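Local coordinates for protein bsobi restriction endonuclease (Geobacillus stearothermophilus, PDB 1DC1) that recognises the double-stranded DNA sequence 5'-CYCGRG-3' and cleaves it after the first C, working as a homodimeric type II restriction endonuclease, at residues K12-L17 against E291-L296. Residues are numbered along the deposited sequence; the frame is centred on the assembly and turned at random. Where two conformers were deposited one is given.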
ATOM      1  N   LYS D  12       2.152  -0.850 -30.303  1.00 30.29           N
ATOM      2  CA  LYS D  12       2.709  -1.711 -31.329  1.00 34.19           C
ATOM      3  C   LYS D  12       3.612  -2.782 -30.717  1.00 31.31           C
ATOM      4  O   LYS D  12       3.856  -3.827 -31.319  1.00 36.45           O
ATOM      5  CB  LYS D  12       3.478  -0.873 -32.349  1.00 40.78           C
ATOM      6  CG  LYS D  12       2.863   0.501 -32.591  1.00 48.66           C
ATOM      7  CD  LYS D  12       1.393   0.445 -33.050  1.00 56.65           C
ATOM      8  CE  LYS D  12       0.702   1.817 -32.853  1.00 59.56           C
ATOM      9  NZ  LYS D  12      -0.374   2.084 -33.852  1.00 65.36           N
ATOM     10  N   SER D  13       4.103  -2.538 -29.512  1.00 29.76           N
ATOM     11  CA  SER D  13       4.978  -3.512 -28.860  1.00 29.53           C
ATOM     12  C   SER D  13       4.756  -3.442 -27.348  1.00 25.96           C
ATOM     13  O   SER D  13       4.208  -2.459 -26.837  1.00 24.84           O
ATOM     14  CB  SER D  13       6.456  -3.231 -29.195  1.00 31.24           C
ATOM     15  OG  SER D  13       6.900  -1.959 -28.705  1.00 36.34           O
ATOM     16  N   VAL D  14       5.181  -4.502 -26.654  1.00 27.23           N
ATOM     17  CA  VAL D  14       5.034  -4.605 -25.201  1.00 22.47           C
ATOM     18  C   VAL D  14       5.598  -3.402 -24.519  1.00 19.98           C
ATOM     19  O   VAL D  14       4.994  -2.875 -23.588  1.00 21.58           O
ATOM     20  CB  VAL D  14       5.802  -5.788 -24.593  1.00 20.00           C
ATOM     21  CG1 VAL D  14       5.957  -5.633 -23.074  0.62 24.12           C
ATOM     22  CG2 VAL D  14       5.061  -7.065 -24.886  0.62 27.36           C
ATOM     23  N   ASP D  15       6.757  -2.948 -24.963  1.00 21.97           N
ATOM     24  CA  ASP D  15       7.318  -1.837 -24.226  1.00 25.92           C
ATOM     25  C   ASP D  15       6.738  -0.450 -24.580  1.00 18.54           C
ATOM     26  O   ASP D  15       7.109   0.559 -23.984  1.00 19.03           O
ATOM     27  CB  ASP D  15       8.884  -1.921 -24.179  1.00 37.39           C
ATOM     28  CG  ASP D  15       9.436  -2.658 -22.874  1.00 40.90           C
ATOM     29  OD1 ASP D  15       8.702  -3.449 -22.211  1.00 34.75           O
ATOM     30  OD2 ASP D  15      10.617  -2.426 -22.511  1.00 43.85           O
ATOM     31  N   ASP D  16       5.761  -0.414 -25.485  1.00 18.38           N
ATOM     32  CA  ASP D  16       5.072   0.823 -25.752  1.00 16.39           C
ATOM     33  C   ASP D  16       4.297   1.138 -24.441  1.00 13.28           C
ATOM     34  O   ASP D  16       4.023   2.282 -24.111  1.00 15.25           O
ATOM     35  CB  ASP D  16       4.105   0.639 -26.919  1.00 21.89           C
ATOM     36  CG  ASP D  16       4.788   0.808 -28.284  1.00 29.61           C
ATOM     37  OD1 ASP D  16       5.989   1.121 -28.325  1.00 33.73           O
ATOM     38  OD2 ASP D  16       4.132   0.638 -29.328  1.00 28.60           O
ATOM     39  N   LEU D  17       3.979   0.111 -23.673  1.00 12.14           N
ATOM     40  CA  LEU D  17       3.255   0.283 -22.414  1.00 15.91           C
ATOM     41  C   LEU D  17       4.110   0.786 -21.229  1.00 13.18           C
ATOM     42  O   LEU D  17       3.601   1.333 -20.269  1.00 13.92           O
ATOM     43  CB  LEU D  17       2.678  -1.048 -22.028  1.00 17.63           C
ATOM     44  CG  LEU D  17       1.212  -1.402 -22.269  1.00 28.11           C
ATOM     45  CD1 LEU D  17       0.271  -0.173 -22.555  1.00 23.50           C
ATOM     46  CD2 LEU D  17       1.271  -2.454 -23.350  1.00 31.10           C
ATOM     47  N   GLU D 291       2.554  -9.057 -19.263  1.00 12.32           N
ATOM     48  CA  GLU D 291       1.298  -9.708 -18.916  1.00 11.04           C
ATOM     49  C   GLU D 291       0.083  -8.977 -19.508  1.00 15.60           C
ATOM     50  O   GLU D 291      -0.895  -9.621 -19.935  1.00 15.40           O
ATOM     51  CB  GLU D 291       1.168  -9.785 -17.398  1.00 13.70           C
ATOM     52  CG  GLU D 291       2.067 -10.830 -16.820  1.00 17.49           C
ATOM     53  CD  GLU D 291       1.988 -10.849 -15.332  1.00 22.66           C
ATOM     54  OE1 GLU D 291       1.522  -9.829 -14.786  1.00 17.41           O
ATOM     55  OE2 GLU D 291       2.398 -11.864 -14.709  1.00 19.67           O
ATOM     56  N   ILE D 292       0.113  -7.643 -19.507  1.00 15.73           N
ATOM     57  CA  ILE D 292      -0.995  -6.854 -20.076  1.00 14.98           C
ATOM     58  C   ILE D 292      -1.082  -7.149 -21.573  1.00 14.46           C
ATOM     59  O   ILE D 292      -2.162  -7.396 -22.086  1.00 13.27           O
ATOM     60  CB  ILE D 292      -0.808  -5.326 -19.873  1.00 15.44           C
ATOM     61  CG1 ILE D 292      -0.937  -5.001 -18.381  1.00 16.03           C
ATOM     62  CG2 ILE D 292      -1.854  -4.515 -20.731  1.00 11.80           C
ATOM     63  CD1 ILE D 292      -0.335  -3.686 -17.988  1.00 13.61           C
ATOM     64  N   TRP D 293       0.064  -7.133 -22.251  1.00 14.13           N
ATOM     65  CA  TRP D 293       0.123  -7.430 -23.671  1.00 11.44           C
ATOM     66  C   TRP D 293      -0.428  -8.833 -23.955  1.00 13.63           C
ATOM     67  O   TRP D 293      -1.242  -9.023 -24.869  1.00 13.31           O
ATOM     68  CB  TRP D 293       1.547  -7.313 -24.124  1.00 14.22           C
ATOM     69  CG  TRP D 293       1.732  -7.596 -25.531  1.00 18.53           C
ATOM     70  CD1 TRP D 293       2.052  -8.788 -26.087  1.00 16.34           C
ATOM     71  CD2 TRP D 293       1.637  -6.664 -26.589  1.00 20.68           C
ATOM     72  NE1 TRP D 293       2.171  -8.662 -27.438  1.00 22.10           N
ATOM     73  CE2 TRP D 293       1.919  -7.364 -27.782  1.00 25.95           C
ATOM     74  CE3 TRP D 293       1.338  -5.295 -26.655  1.00 23.79           C
ATOM     75  CZ2 TRP D 293       1.913  -6.743 -29.036  1.00 29.41           C
ATOM     76  CZ3 TRP D 293       1.327  -4.674 -27.888  1.00 25.81           C
ATOM     77  CH2 TRP D 293       1.614  -5.397 -29.068  1.00 29.05           C
ATOM     78  N   ASP D 294      -0.011  -9.822 -23.182  1.00 12.87           N
ATOM     79  CA  ASP D 294      -0.529 -11.168 -23.376  1.00 15.25           C
ATOM     80  C   ASP D 294      -2.055 -11.205 -23.241  1.00 16.48           C
ATOM     81  O   ASP D 294      -2.747 -11.899 -23.994  1.00 13.06           O
ATOM     82  CB  ASP D 294       0.080 -12.121 -22.356  1.00 17.02           C
ATOM     83  CG  ASP D 294       1.511 -12.438 -22.677  1.00 21.92           C
ATOM     84  OD1 ASP D 294       1.929 -12.034 -23.791  1.00 22.63           O
ATOM     85  OD2 ASP D 294       2.204 -13.071 -21.837  1.00 25.97           O
ATOM     86  N   GLN D 295      -2.576 -10.483 -22.253  1.00 14.79           N
ATOM     87  CA  GLN D 295      -4.033 -10.426 -22.008  1.00 15.83           C
ATOM     88  C   GLN D 295      -4.766  -9.697 -23.128  1.00 15.12           C
ATOM     89  O   GLN D 295      -5.906 -10.045 -23.451  1.00 16.59           O
ATOM     90  CB  GLN D 295      -4.326  -9.758 -20.646  1.00 14.38           C
ATOM     91  CG  GLN D 295      -3.917 -10.636 -19.483  1.00 11.78           C
ATOM     92  CD  GLN D 295      -4.469 -10.143 -18.165  1.00 17.07           C
ATOM     93  OE1 GLN D 295      -5.460  -9.447 -18.148  1.00 20.04           O
ATOM     94  NE2 GLN D 295      -3.826 -10.500 -17.059  1.00 15.80           N
ATOM     95  N   LEU D 296      -4.136  -8.671 -23.699  1.00 12.95           N
ATOM     96  CA  LEU D 296      -4.758  -7.979 -24.822  1.00 16.31           C
ATOM     97  C   LEU D 296      -4.779  -8.951 -26.033  1.00 17.25           C
ATOM     98  O   LEU D 296      -5.769  -9.046 -26.737  1.00 15.23           O
ATOM     99  CB  LEU D 296      -3.988  -6.706 -25.205  1.00 16.40           C
ATOM    100  CG  LEU D 296      -4.073  -5.514 -24.226  1.00 15.54           C
ATOM    101  CD1 LEU D 296      -2.960  -4.514 -24.576  1.00 14.33           C
ATOM    102  CD2 LEU D 296      -5.479  -4.833 -24.225  1.00 13.41           C
TER
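Val14 and Trp293 bring the backbones together, their CA atoms 5.9 Å apart, where residues 12-17, a loop ahead of the long helix 21-53, pass residues 291-296 of helix 286-298. No hydrogen bond links the two segments; the loop instead holds its own shape. Asp16 OD2 accepts a hydrogen bond from the backbone N of Lys12 at 2.7 Å, met on the anti side of the carboxylate, 21° out of its plane, and a weak one from the N of Ser13, while the Ser13 OG bond to Asp16 OD1 is also weak. Asp16 N bonds back to Ser13 O, closing a tight turn, and the Lys12-Val14 backbone runs along the indole. Trp293 supplies most of the helix side of the contact. Its chi1 of 180° sets CG opposite the backbone N, and the indole projects from the helix toward the loop. Val14 has two conformers; in one of them CG2 sits over one face of the ring, 3.4 Å from Trp293 CG. This is a CH-pi contact set toward the rim, with Val14 CG2 3.7 Å from the centroid of the Trp293 five-membered ring and 23° off its normal. Helix 286-298 is the connection between the parallel neighbouring strands 276-281 and 303-306, a beta-alpha-beta crossover in the mixed sheet of this PDDEXK-clan nuclease, and the N-terminal loop packs against it. Farther along the indole the backbone takes over: Ser13 C lies 3.7 Å from Trp293 CZ3 over that same face, and Lys12 O approaches Trp293 CH2 obliquely at 3.5 Å. Leu17, buried, reaches the ring edge with CD2, 4.4 Å from Trp293 CE3, and also packs on Ala289 and Ser304. Glu291, its CB pointing away from the loop, makes a salt bridge through OE2 with Arg263 of the second subunit, while OE1 bonds to Trp254 NE1.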